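Side-chain contacts in gingipain R2 Pro-Domain (Porphyromonas gingivalis, PDB 4IEF), which forms the pro-domain of an arginine-specific cysteine protease, probably holding the enzyme latent and assisting its folding until it is removed: residues 197-200 against 201-205; 107-111 against 112-116; 191-194 against 195-198; 154-158 against 159-163. All coordinates share one frame; numbering follows the deposited sequence.

Interaction 1: 197-200 against 201-205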
loop_
_atom_site.group_PDB
_atom_site.type_symbol
_atom_site.label_atom_id
_atom_site.label_comp_id
_atom_site.label_asym_id
_atom_site.label_seq_id
_atom_site.Cartn_x
_atom_site.Cartn_y
_atom_site.Cartn_z
ATOM N N ASP A 197 -0.994 15.449 -1.613
ATOM C CA ASP A 197 -0.255 14.711 -2.638
ATOM C C ASP A 197 -0.911 13.356 -2.953
ATOM O O ASP A 197 -0.741 12.847 -4.064
ATOM C CB ASP A 197 1.206 14.510 -2.229
ATOM C CG ASP A 197 2.138 14.566 -3.418
ATOM O OD1 ASP A 197 2.469 15.691 -3.859
ATOM O OD2 ASP A 197 2.517 13.492 -3.924
ATOM N N ILE A 198 -1.662 12.786 -1.987
ATOM C CA ILE A 198 -2.401 11.531 -2.173
ATOM C C ILE A 198 -3.572 11.822 -3.130
ATOM O O ILE A 198 -3.775 11.067 -4.079
ATOM C CB ILE A 198 -2.855 10.926 -0.805
ATOM C CG1 ILE A 198 -1.644 10.362 -0.030
ATOM C CG2 ILE A 198 -3.952 9.861 -0.972
ATOM C CD1 ILE A 198 -1.832 10.263 1.460
ATOM N N TYR A 199 -4.299 12.943 -2.900
ATOM C CA TYR A 199 -5.427 13.370 -3.733
ATOM C C TYR A 199 -4.993 13.614 -5.180
ATOM O O TYR A 199 -5.716 13.244 -6.107
ATOM C CB TYR A 199 -6.075 14.654 -3.183
ATOM C CG TYR A 199 -6.604 14.607 -1.765
ATOM C CD1 TYR A 199 -6.549 15.730 -0.946
ATOM C CD2 TYR A 199 -7.240 13.470 -1.271
ATOM C CE1 TYR A 199 -7.061 15.707 0.348
ATOM C CE2 TYR A 199 -7.744 13.430 0.027
ATOM C CZ TYR A 199 -7.666 14.557 0.828
ATOM O OH TYR A 199 -8.182 14.546 2.099
ATOM N N LYS A 200 -3.805 14.231 -5.362
ATOM C CA LYS A 200 -3.226 14.559 -6.668
ATOM C C LYS A 200 -2.903 13.300 -7.475
ATOM O O LYS A 200 -3.104 13.292 -8.689
ATOM C CB LYS A 200 -1.960 15.415 -6.502
ATOM C CG LYS A 200 -2.233 16.848 -6.075
ATOM C CD LYS A 200 -0.957 17.675 -6.004
ATOM C CE LYS A 200 -1.210 19.087 -5.520
ATOM N NZ LYS A 200 -1.874 19.940 -6.546
ATOM N N SER A 201 -2.420 12.239 -6.799
ATOM C CA SER A 201 -2.050 10.972 -7.432
ATOM C C SER A 201 -3.250 10.043 -7.645
ATOM O O SER A 201 -3.247 9.287 -8.610
ATOM C CB SER A 201 -0.979 10.255 -6.616
ATOM O OG SER A 201 -1.404 10.025 -5.283
ATOM N N VAL A 202 -4.255 10.077 -6.751
ATOM C CA VAL A 202 -5.447 9.231 -6.859
ATOM C C VAL A 202 -6.410 9.827 -7.908
ATOM O O VAL A 202 -6.835 9.109 -8.808
ATOM C CB VAL A 202 -6.133 9.012 -5.473
ATOM C CG1 VAL A 202 -7.546 8.453 -5.613
ATOM C CG2 VAL A 202 -5.297 8.104 -4.579
ATOM N N PHE A 203 -6.749 11.125 -7.789
ATOM C CA PHE A 203 -7.700 11.794 -8.678
ATOM C C PHE A 203 -6.985 12.526 -9.814
ATOM O O PHE A 203 -6.099 13.345 -9.566
ATOM C CB PHE A 203 -8.604 12.759 -7.885
ATOM C CG PHE A 203 -9.210 12.163 -6.633
ATOM C CD1 PHE A 203 -8.808 12.594 -5.376
ATOM C CD2 PHE A 203 -10.154 11.141 -6.712
ATOM C CE1 PHE A 203 -9.352 12.029 -4.218
ATOM C CE2 PHE A 203 -10.711 10.590 -5.555
ATOM C CZ PHE A 203 -10.310 11.041 -4.315
ATOM N N MET A 204 -7.378 12.222 -11.065
ATOM C CA MET A 204 -6.777 12.838 -12.254
ATOM C C MET A 204 -7.319 14.271 -12.512
ATOM O O MET A 204 -6.758 14.986 -13.343
ATOM C CB MET A 204 -6.931 11.940 -13.509
ATOM C CG MET A 204 -8.367 11.695 -13.984
ATOM S SD MET A 204 -8.467 10.595 -15.444
ATOM C CE MET A 204 -7.774 11.651 -16.718
ATOM N N ASN A 205 -8.353 14.702 -11.760
ATOM C CA ASN A 205 -8.959 16.028 -11.895
ATOM C C ASN A 205 -8.744 16.919 -10.646
ATOM O O ASN A 205 -9.281 18.033 -10.607
ATOM C CB ASN A 205 -10.467 15.884 -12.176
ATOM C CG ASN A 205 -11.270 15.379 -11.002
ATOM O OD1 ASN A 205 -10.887 14.429 -10.312
ATOM N ND2 ASN A 205 -12.387 16.026 -10.728
#
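The last turn of the short helix 196-202 closes here, with Ser-201, Val-202 and Phe-203 bonded back to the turn before. Val-202 N donates to Ile-198 O (2.9 Å) and Phe-203 N to Tyr-199 O (2.9 Å, N-H...O 158°); Phe-203 then leaves helical geometry. Ser-201 adds a side-chain link. A chi1 of 57° sets its OG between the backbone N and the carbonyl carbon, which turns it back toward the preceding turn of helix, 2.9 Å from Ile-198 O and 3.1 Å from Asp-197 O. The hydroxyl has two carbonyl oxygens within bonding distance and a single proton to give; a small hydroxyl suits a place where carbonyls lie close at hand. Asp-197 OD2 forms a salt bridge with a basic side chain of another protein chain. The apolar side carries Tyr-199 and Phe-203, whose side chains lie side by side and point the same way. Tyr-199 CD2 comes to the rim of the Phe-203 ring, in its plane, 3.9 Å from CE1, while Val-202 CG1 sits over the centre of one Phe-203 face. Beyond the helix, Tyr-199 OH bonds to Asp-143 N, and Phe-203 packs on Ala-74 of strand 69-74 and Val-144 of strand 144-157.

Interaction 2: 107-111 against 112-116; sequences RAENP and DQIPY
Between Asn-110 and Ile-114 the backbone makes two overlapping turns, Gln-113 N donating to Asn-110 O (3.1 Å) and Ile-114 N more weakly to Pro-111 O (3.2 Å). The first is also an Asx-Pro turn: Asn-110 OD1 accepts from Asp-112 N at 3.3 Å, the N-H arriving from above the amide plane, about 50° out of it. Pro-111 suits the place between them, since its ring fixes phi near the value the turn needs and no N-H there is left to satisfy. With its CG anti to the backbone N (chi1 -176°), Asn-110 swings its amide over the turn, and ND2 reaches Gln-113 OE1 in a weak, bent bond of 3.2 Å; the two amide planes are 50° apart. Ile-114 points back toward the preceding residues, CD1 against Glu-109 OE2 at 3.7 Å and CG1 against Asn-110 O; its apolar company is Ile-105, on which Pro-111 also packs. Lys-102 NZ gathers the carbonyls of Pro-111 and Ile-114, and Asp-112 OD1 is bonded to the backbone of the partner protein chain. One water joins the side chains of Asn-110 and Asp-112, accepting from Asn-110 ND2 at 2.7 Å and donating to Asp-112 OD2 at 3.2 Å.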
loop_
_atom_site.group_PDB
_atom_site.type_symbol
_atom_site.label_atom_id
_atom_site.label_comp_id
_atom_site.label_asym_id
_atom_site.label_seq_id
_atom_site.Cartn_x
_atom_site.Cartn_y
_atom_site.Cartn_z
ATOM N N ARG A 107 -5.545 -17.783 -5.438
ATOM C CA ARG A 107 -4.157 -18.255 -5.521
ATOM C C ARG A 107 -4.031 -19.634 -4.836
ATOM O O ARG A 107 -2.934 -20.159 -4.717
ATOM C CB ARG A 107 -3.139 -17.226 -4.988
ATOM C CG ARG A 107 -2.958 -16.095 -5.983
ATOM C CD ARG A 107 -1.799 -15.156 -5.724
ATOM N NE ARG A 107 -1.566 -14.360 -6.931
ATOM C CZ ARG A 107 -0.581 -14.567 -7.796
ATOM N NH1 ARG A 107 0.341 -15.489 -7.556
ATOM N NH2 ARG A 107 -0.483 -13.821 -8.885
ATOM N N ALA A 108 -5.167 -20.241 -4.451
ATOM C CA ALA A 108 -5.260 -21.607 -3.931
ATOM C C ALA A 108 -5.362 -22.589 -5.123
ATOM O O ALA A 108 -5.213 -23.805 -4.954
ATOM C CB ALA A 108 -6.478 -21.742 -3.026
ATOM N N GLU A 109 -5.604 -22.034 -6.330
ATOM C CA GLU A 109 -5.758 -22.760 -7.597
ATOM C C GLU A 109 -4.613 -22.465 -8.567
ATOM O O GLU A 109 -3.878 -21.495 -8.385
ATOM C CB GLU A 109 -7.084 -22.357 -8.280
ATOM C CG GLU A 109 -8.324 -22.406 -7.407
ATOM C CD GLU A 109 -9.582 -22.027 -8.166
ATOM O OE1 GLU A 109 -9.947 -20.828 -8.167
ATOM O OE2 GLU A 109 -10.174 -22.926 -8.805
ATOM N N ASN A 110 -4.492 -23.282 -9.620
ATOM C CA ASN A 110 -3.528 -23.081 -10.702
ATOM C C ASN A 110 -4.334 -22.616 -11.934
ATOM O O ASN A 110 -5.139 -23.401 -12.444
ATOM C CB ASN A 110 -2.710 -24.363 -10.979
ATOM C CG ASN A 110 -1.610 -24.222 -12.022
ATOM O OD1 ASN A 110 -1.449 -23.186 -12.681
ATOM N ND2 ASN A 110 -0.819 -25.274 -12.199
ATOM N N PRO A 111 -4.190 -21.344 -12.394
ATOM C CA PRO A 111 -5.007 -20.870 -13.532
ATOM C C PRO A 111 -4.703 -21.575 -14.849
ATOM O O PRO A 111 -5.577 -21.641 -15.715
ATOM C CB PRO A 111 -4.671 -19.378 -13.618
ATOM C CG PRO A 111 -3.355 -19.242 -12.972
ATOM C CD PRO A 111 -3.308 -20.274 -11.890
ATOM N N ASP A 112 -3.472 -22.109 -14.995
ATOM C CA ASP A 112 -3.020 -22.851 -16.178
ATOM C C ASP A 112 -3.799 -24.170 -16.312
ATOM O O ASP A 112 -3.930 -24.692 -17.416
ATOM C CB ASP A 112 -1.498 -23.135 -16.105
ATOM C CG ASP A 112 -0.598 -22.011 -15.581
ATOM O OD1 ASP A 112 -1.067 -20.852 -15.498
ATOM O OD2 ASP A 112 0.581 -22.294 -15.268
ATOM N N GLN A 113 -4.323 -24.683 -15.184
ATOM C CA GLN A 113 -5.109 -25.918 -15.092
ATOM C C GLN A 113 -6.628 -25.654 -15.149
ATOM O O GLN A 113 -7.399 -26.610 -15.255
ATOM C CB GLN A 113 -4.760 -26.667 -13.801
ATOM C CG GLN A 113 -3.497 -27.517 -13.887
ATOM C CD GLN A 113 -3.065 -28.058 -12.545
ATOM O OE1 GLN A 113 -1.884 -28.301 -12.323
ATOM N NE2 GLN A 113 -3.995 -28.264 -11.611
ATOM N N ILE A 114 -7.056 -24.374 -15.084
ATOM C CA ILE A 114 -8.469 -23.986 -15.157
ATOM C C ILE A 114 -8.810 -23.759 -16.639
ATOM O O ILE A 114 -8.129 -22.975 -17.304
ATOM C CB ILE A 114 -8.811 -22.756 -14.262
ATOM C CG1 ILE A 114 -8.515 -23.049 -12.773
ATOM C CG2 ILE A 114 -10.276 -22.322 -14.444
ATOM C CD1 ILE A 114 -8.363 -21.813 -11.883
ATOM N N PRO A 115 -9.834 -24.447 -17.195
ATOM C CA PRO A 115 -10.132 -24.254 -18.616
ATOM C C PRO A 115 -11.067 -23.074 -18.850
ATOM O O PRO A 115 -11.741 -22.607 -17.928
ATOM C CB PRO A 115 -10.790 -25.578 -19.010
ATOM C CG PRO A 115 -11.472 -26.045 -17.756
ATOM C CD PRO A 115 -10.760 -25.424 -16.581
ATOM N N TYR A 116 -11.113 -22.602 -20.096
ATOM C CA TYR A 116 -12.037 -21.553 -20.508
ATOM C C TYR A 116 -13.395 -22.221 -20.738
ATOM O O TYR A 116 -13.496 -23.119 -21.575
ATOM C CB TYR A 116 -11.511 -20.849 -21.770
ATOM C CG TYR A 116 -10.319 -19.947 -21.519
ATOM C CD1 TYR A 116 -9.019 -20.415 -21.677
ATOM C CD2 TYR A 116 -10.493 -18.620 -21.153
ATOM C CE1 TYR A 116 -7.917 -19.585 -21.456
ATOM C CE2 TYR A 116 -9.404 -17.779 -20.940
ATOM C CZ TYR A 116 -8.116 -18.264 -21.088
ATOM O OH TYR A 116 -7.046 -17.430 -20.858
HETATM O O HOH W 1 1.356 -25.060 -13.830
#

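Interaction 3: 191-194 against 195-198; sequences TFTG and FEDI
Two phenylalanines make the aromatic part of this contact: Phe-195 CD2 approaches the rim of the Phe-192 ring, near its plane, 3.5 Å from CE2. The Phe-192 side chain, its CG anti to the backbone N (chi1 178°), reaches forward along the chain, so that one face of its ring lies over Gly-194 N, 3.7 Å from the ring plane. Glycine suits this place because, lacking a side chain, it leaves room for Phe-192 CZ. Phe-195 is covered in turn by the next turn of chain, Ile-198 CD1 standing 3.6 Å above the centre of its ring, a close apolar lid. The polar part is a backbone matter. Thr-193 to Glu-196 form a type I beta turn that leads the incoming loop into helix 196-202, closed by Glu-196 N donating to Thr-193 O at 3.2 Å with a nearly straight N-H (164°). The same carbonyl takes a second proton from a water (3.0 Å), which accepts from Asp-197 N at 2.9 Å and thus serves an amide at the start of the helix. Van der Waals contact adds Glu-196 CG, crossing Thr-193 at about a right angle, 3.5 Å from OG1; the carboxylate finds its partner in Tyr-206 OH. Outward, Phe-192 and Phe-195 touch both Arg-142 and the backbone of the partner protein chain, and Phe-195 and Ile-198 rest on Leu-141 of strand 133-141.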
loop_
_atom_site.group_PDB
_atom_site.type_symbol
_atom_site.label_atom_id
_atom_site.label_comp_id
_atom_site.label_asym_id
_atom_site.label_seq_id
_atom_site.Cartn_x
_atom_site.Cartn_y
_atom_site.Cartn_z
ATOM N N THR A 191 -5.060 23.388 10.067
ATOM C CA THR A 191 -5.675 22.361 9.226
ATOM C C THR A 191 -4.606 21.350 8.750
ATOM O O THR A 191 -3.420 21.689 8.690
ATOM C CB THR A 191 -6.458 23.001 8.055
ATOM O OG1 THR A 191 -7.231 21.998 7.399
ATOM C CG2 THR A 191 -5.559 23.734 7.044
ATOM N N PHE A 192 -5.034 20.110 8.435
ATOM C CA PHE A 192 -4.151 19.035 7.977
ATOM C C PHE A 192 -3.999 19.097 6.449
ATOM O O PHE A 192 -5.002 19.213 5.735
ATOM C CB PHE A 192 -4.688 17.668 8.445
ATOM C CG PHE A 192 -3.894 16.456 8.012
ATOM C CD1 PHE A 192 -2.640 16.194 8.553
ATOM C CD2 PHE A 192 -4.420 15.554 7.099
ATOM C CE1 PHE A 192 -1.912 15.067 8.160
ATOM C CE2 PHE A 192 -3.698 14.420 6.718
ATOM C CZ PHE A 192 -2.447 14.186 7.250
ATOM N N THR A 193 -2.742 19.029 5.958
ATOM C CA THR A 193 -2.397 19.150 4.535
ATOM C C THR A 193 -1.662 17.902 3.965
ATOM O O THR A 193 -1.361 17.870 2.774
ATOM C CB THR A 193 -1.551 20.440 4.332
ATOM O OG1 THR A 193 -1.401 20.708 2.938
ATOM C CG2 THR A 193 -0.179 20.383 5.011
ATOM N N GLY A 194 -1.405 16.906 4.812
ATOM C CA GLY A 194 -0.666 15.696 4.468
ATOM C C GLY A 194 -1.219 14.801 3.376
ATOM O O GLY A 194 -0.457 14.035 2.780
ATOM N N PHE A 195 -2.533 14.869 3.104
ATOM C CA PHE A 195 -3.172 14.029 2.086
ATOM C C PHE A 195 -3.298 14.714 0.715
ATOM O O PHE A 195 -3.811 14.088 -0.213
ATOM C CB PHE A 195 -4.555 13.568 2.572
ATOM C CG PHE A 195 -4.575 12.177 3.163
ATOM C CD1 PHE A 195 -5.294 11.157 2.554
ATOM C CD2 PHE A 195 -3.880 11.888 4.336
ATOM C CE1 PHE A 195 -5.317 9.872 3.103
ATOM C CE2 PHE A 195 -3.914 10.610 4.892
ATOM C CZ PHE A 195 -4.622 9.606 4.265
ATOM N N GLU A 196 -2.810 15.967 0.574
ATOM C CA GLU A 196 -2.874 16.736 -0.678
ATOM C C GLU A 196 -2.199 16.009 -1.839
ATOM O O GLU A 196 -2.792 15.919 -2.913
ATOM C CB GLU A 196 -2.266 18.136 -0.514
ATOM C CG GLU A 196 -3.108 19.109 0.300
ATOM C CD GLU A 196 -4.498 19.387 -0.231
ATOM O OE1 GLU A 196 -4.657 20.377 -0.978
ATOM O OE2 GLU A 196 -5.435 18.631 0.115
ATOM N N ASP A 197 -0.994 15.449 -1.613
ATOM C CA ASP A 197 -0.255 14.711 -2.638
ATOM C C ASP A 197 -0.911 13.356 -2.953
ATOM O O ASP A 197 -0.741 12.847 -4.064
ATOM C CB ASP A 197 1.206 14.510 -2.229
ATOM C CG ASP A 197 2.138 14.566 -3.418
ATOM O OD1 ASP A 197 2.469 15.691 -3.859
ATOM O OD2 ASP A 197 2.517 13.492 -3.924
ATOM N N ILE A 198 -1.662 12.786 -1.987
ATOM C CA ILE A 198 -2.401 11.531 -2.173
ATOM C C ILE A 198 -3.572 11.822 -3.130
ATOM O O ILE A 198 -3.775 11.067 -4.079
ATOM C CB ILE A 198 -2.855 10.926 -0.805
ATOM C CG1 ILE A 198 -1.644 10.362 -0.030
ATOM C CG2 ILE A 198 -3.952 9.861 -0.972
ATOM C CD1 ILE A 198 -1.832 10.263 1.460
HETATM O O HOH W 2 0.341 16.511 0.747
#

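Interaction 4: 154-158 against 159-163; sequences LQYNP and VTKTL
Asn-157 meets the returning strand through its backbone and the loop through its side chain. Its N donates to Thr-162 O at 3.0 Å in an almost straight bond (169°), and its own O receives two weaker bonds, from Lys-161 N and Thr-162 N. With CG anti to the backbone N (chi1 -171°), the side chain bends over the loop, and OD1 accepts from Thr-160 N at 3.2 Å (165°) and, weakly, from Val-159 N. One carbonyl oxygen thus collects two loop amides, a task for which a short amide is well fitted; the other end, ND2, is held by Asp-125 OD1. Thr-160 OG1 packs against Asn-157 CB at 3.2 Å, the two side chains crossing at about a right angle. On the face of the sheet shared by Tyr-156 and Leu-163, Leu-163 CD1 touches Tyr-156 CB at 3.8 Å. The tyrosine ring extends alongside Lys-161, whose CG lies 4.1 Å from Tyr-156 OH, and that hydroxyl bonds to Val-96 O. Pro-158 N lies above one face of the ring, offset toward its rim. Leu-154 CB adds a looser touch on Leu-163 CD1. Lys-161, with positive phi, shares Asn-157 as its opposite with Thr-162: this is a G1 beta bulge at the tip of the antiparallel hairpin formed by strands 144-157 and 162-176.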
loop_
_atom_site.group_PDB
_atom_site.type_symbol
_atom_site.label_atom_id
_atom_site.label_comp_id
_atom_site.label_asym_id
_atom_site.label_seq_id
_atom_site.Cartn_x
_atom_site.Cartn_y
_atom_site.Cartn_z
ATOM N N LEU A 154 -14.659 -2.487 -25.463
ATOM C CA LEU A 154 -14.784 -3.736 -26.194
ATOM C C LEU A 154 -16.178 -4.320 -25.939
ATOM O O LEU A 154 -16.492 -4.749 -24.826
ATOM C CB LEU A 154 -13.651 -4.719 -25.824
ATOM C CG LEU A 154 -12.214 -4.251 -26.125
ATOM C CD1 LEU A 154 -11.208 -5.161 -25.490
ATOM C CD2 LEU A 154 -11.949 -4.155 -27.630
ATOM N N GLN A 155 -17.031 -4.247 -26.968
ATOM C CA GLN A 155 -18.414 -4.723 -26.939
ATOM C C GLN A 155 -18.521 -5.913 -27.894
ATOM O O GLN A 155 -18.122 -5.810 -29.052
ATOM C CB GLN A 155 -19.399 -3.596 -27.290
ATOM C CG GLN A 155 -19.287 -2.348 -26.394
ATOM C CD GLN A 155 -19.826 -2.515 -24.990
ATOM O OE1 GLN A 155 -20.866 -3.139 -24.761
ATOM N NE2 GLN A 155 -19.154 -1.905 -24.020
ATOM N N TYR A 156 -18.978 -7.064 -27.388
ATOM C CA TYR A 156 -19.007 -8.290 -28.175
ATOM C C TYR A 156 -20.344 -8.993 -28.114
ATOM O O TYR A 156 -20.872 -9.267 -27.029
ATOM C CB TYR A 156 -17.883 -9.237 -27.689
ATOM C CG TYR A 156 -17.811 -10.590 -28.367
ATOM C CD1 TYR A 156 -17.385 -10.710 -29.687
ATOM C CD2 TYR A 156 -18.090 -11.759 -27.665
ATOM C CE1 TYR A 156 -17.286 -11.956 -30.305
ATOM C CE2 TYR A 156 -17.990 -13.012 -28.270
ATOM C CZ TYR A 156 -17.586 -13.105 -29.591
ATOM O OH TYR A 156 -17.482 -14.344 -30.183
ATOM N N ASN A 157 -20.876 -9.290 -29.307
ATOM C CA ASN A 157 -22.097 -10.052 -29.500
ATOM C C ASN A 157 -21.665 -11.504 -29.745
ATOM O O ASN A 157 -21.024 -11.770 -30.763
ATOM C CB ASN A 157 -22.943 -9.481 -30.650
ATOM C CG ASN A 157 -24.333 -10.079 -30.769
ATOM O OD1 ASN A 157 -24.539 -11.300 -30.701
ATOM N ND2 ASN A 157 -25.324 -9.226 -30.979
ATOM N N PRO A 158 -21.938 -12.441 -28.802
ATOM C CA PRO A 158 -21.467 -13.830 -28.978
ATOM C C PRO A 158 -22.168 -14.630 -30.081
ATOM O O PRO A 158 -21.542 -15.514 -30.669
ATOM C CB PRO A 158 -21.733 -14.472 -27.613
ATOM C CG PRO A 158 -22.019 -13.351 -26.676
ATOM C CD PRO A 158 -22.635 -12.282 -27.512
ATOM N N VAL A 159 -23.442 -14.331 -30.362
ATOM C CA VAL A 159 -24.240 -15.024 -31.376
ATOM C C VAL A 159 -23.783 -14.614 -32.798
ATOM O O VAL A 159 -23.632 -15.487 -33.658
ATOM C CB VAL A 159 -25.763 -14.788 -31.144
ATOM C CG1 VAL A 159 -26.603 -15.201 -32.357
ATOM C CG2 VAL A 159 -26.239 -15.519 -29.891
ATOM N N THR A 160 -23.570 -13.308 -33.043
ATOM C CA THR A 160 -23.162 -12.818 -34.370
ATOM C C THR A 160 -21.633 -12.875 -34.563
ATOM O O THR A 160 -21.160 -12.713 -35.695
ATOM C CB THR A 160 -23.686 -11.389 -34.622
ATOM O OG1 THR A 160 -23.063 -10.490 -33.710
ATOM C CG2 THR A 160 -25.203 -11.284 -34.525
ATOM N N LYS A 161 -20.867 -13.085 -33.459
ATOM C CA LYS A 161 -19.388 -13.147 -33.427
ATOM C C LYS A 161 -18.784 -11.799 -33.880
ATOM O O LYS A 161 -17.716 -11.758 -34.503
ATOM C CB LYS A 161 -18.842 -14.327 -34.277
ATOM C CG LYS A 161 -19.125 -15.704 -33.668
ATOM C CD LYS A 161 -18.541 -16.859 -34.479
ATOM C CE LYS A 161 -17.082 -17.125 -34.182
ATOM N NZ LYS A 161 -16.652 -18.458 -34.679
ATOM N N THR A 162 -19.479 -10.696 -33.551
ATOM C CA THR A 162 -19.057 -9.352 -33.917
ATOM C C THR A 162 -18.496 -8.626 -32.691
ATOM O O THR A 162 -19.143 -8.545 -31.637
ATOM C CB THR A 162 -20.213 -8.585 -34.582
ATOM O OG1 THR A 162 -20.653 -9.318 -35.735
ATOM C CG2 THR A 162 -19.818 -7.180 -35.004
ATOM N N LEU A 163 -17.274 -8.105 -32.853
ATOM C CA LEU A 163 -16.605 -7.328 -31.832
ATOM C C LEU A 163 -16.510 -5.872 -32.271
ATOM O O LEU A 163 -16.038 -5.583 -33.372
ATOM C CB LEU A 163 -15.207 -7.893 -31.521
ATOM C CG LEU A 163 -14.373 -7.128 -30.472
ATOM C CD1 LEU A 163 -14.794 -7.484 -29.040
ATOM C CD2 LEU A 163 -12.902 -7.392 -30.663
#

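How the interactions relate
Interactions 1 and 3 are successive pieces of one element: they share Asp-197 and Ile-198, their centres lie 11 Å apart, and together they run from the turn that enters helix 196-202 to its end. A bound calcium ion is near both, about 8 Å from the Phe-195 side chain and about 10 Å from that of Tyr-199. Interaction 4 lies across the chain's centre from them, its centre 36 Å from that of interaction 1. Interaction 2 lies 42 Å from interaction 3 between centres, but 26 Å from interaction 4, with nearest atoms about 12 Å apart; like interactions 1 and 3 it touches the partner protein chain, which interaction 4 does not. Interactions 2 and 4 both use an asparagine followed by proline.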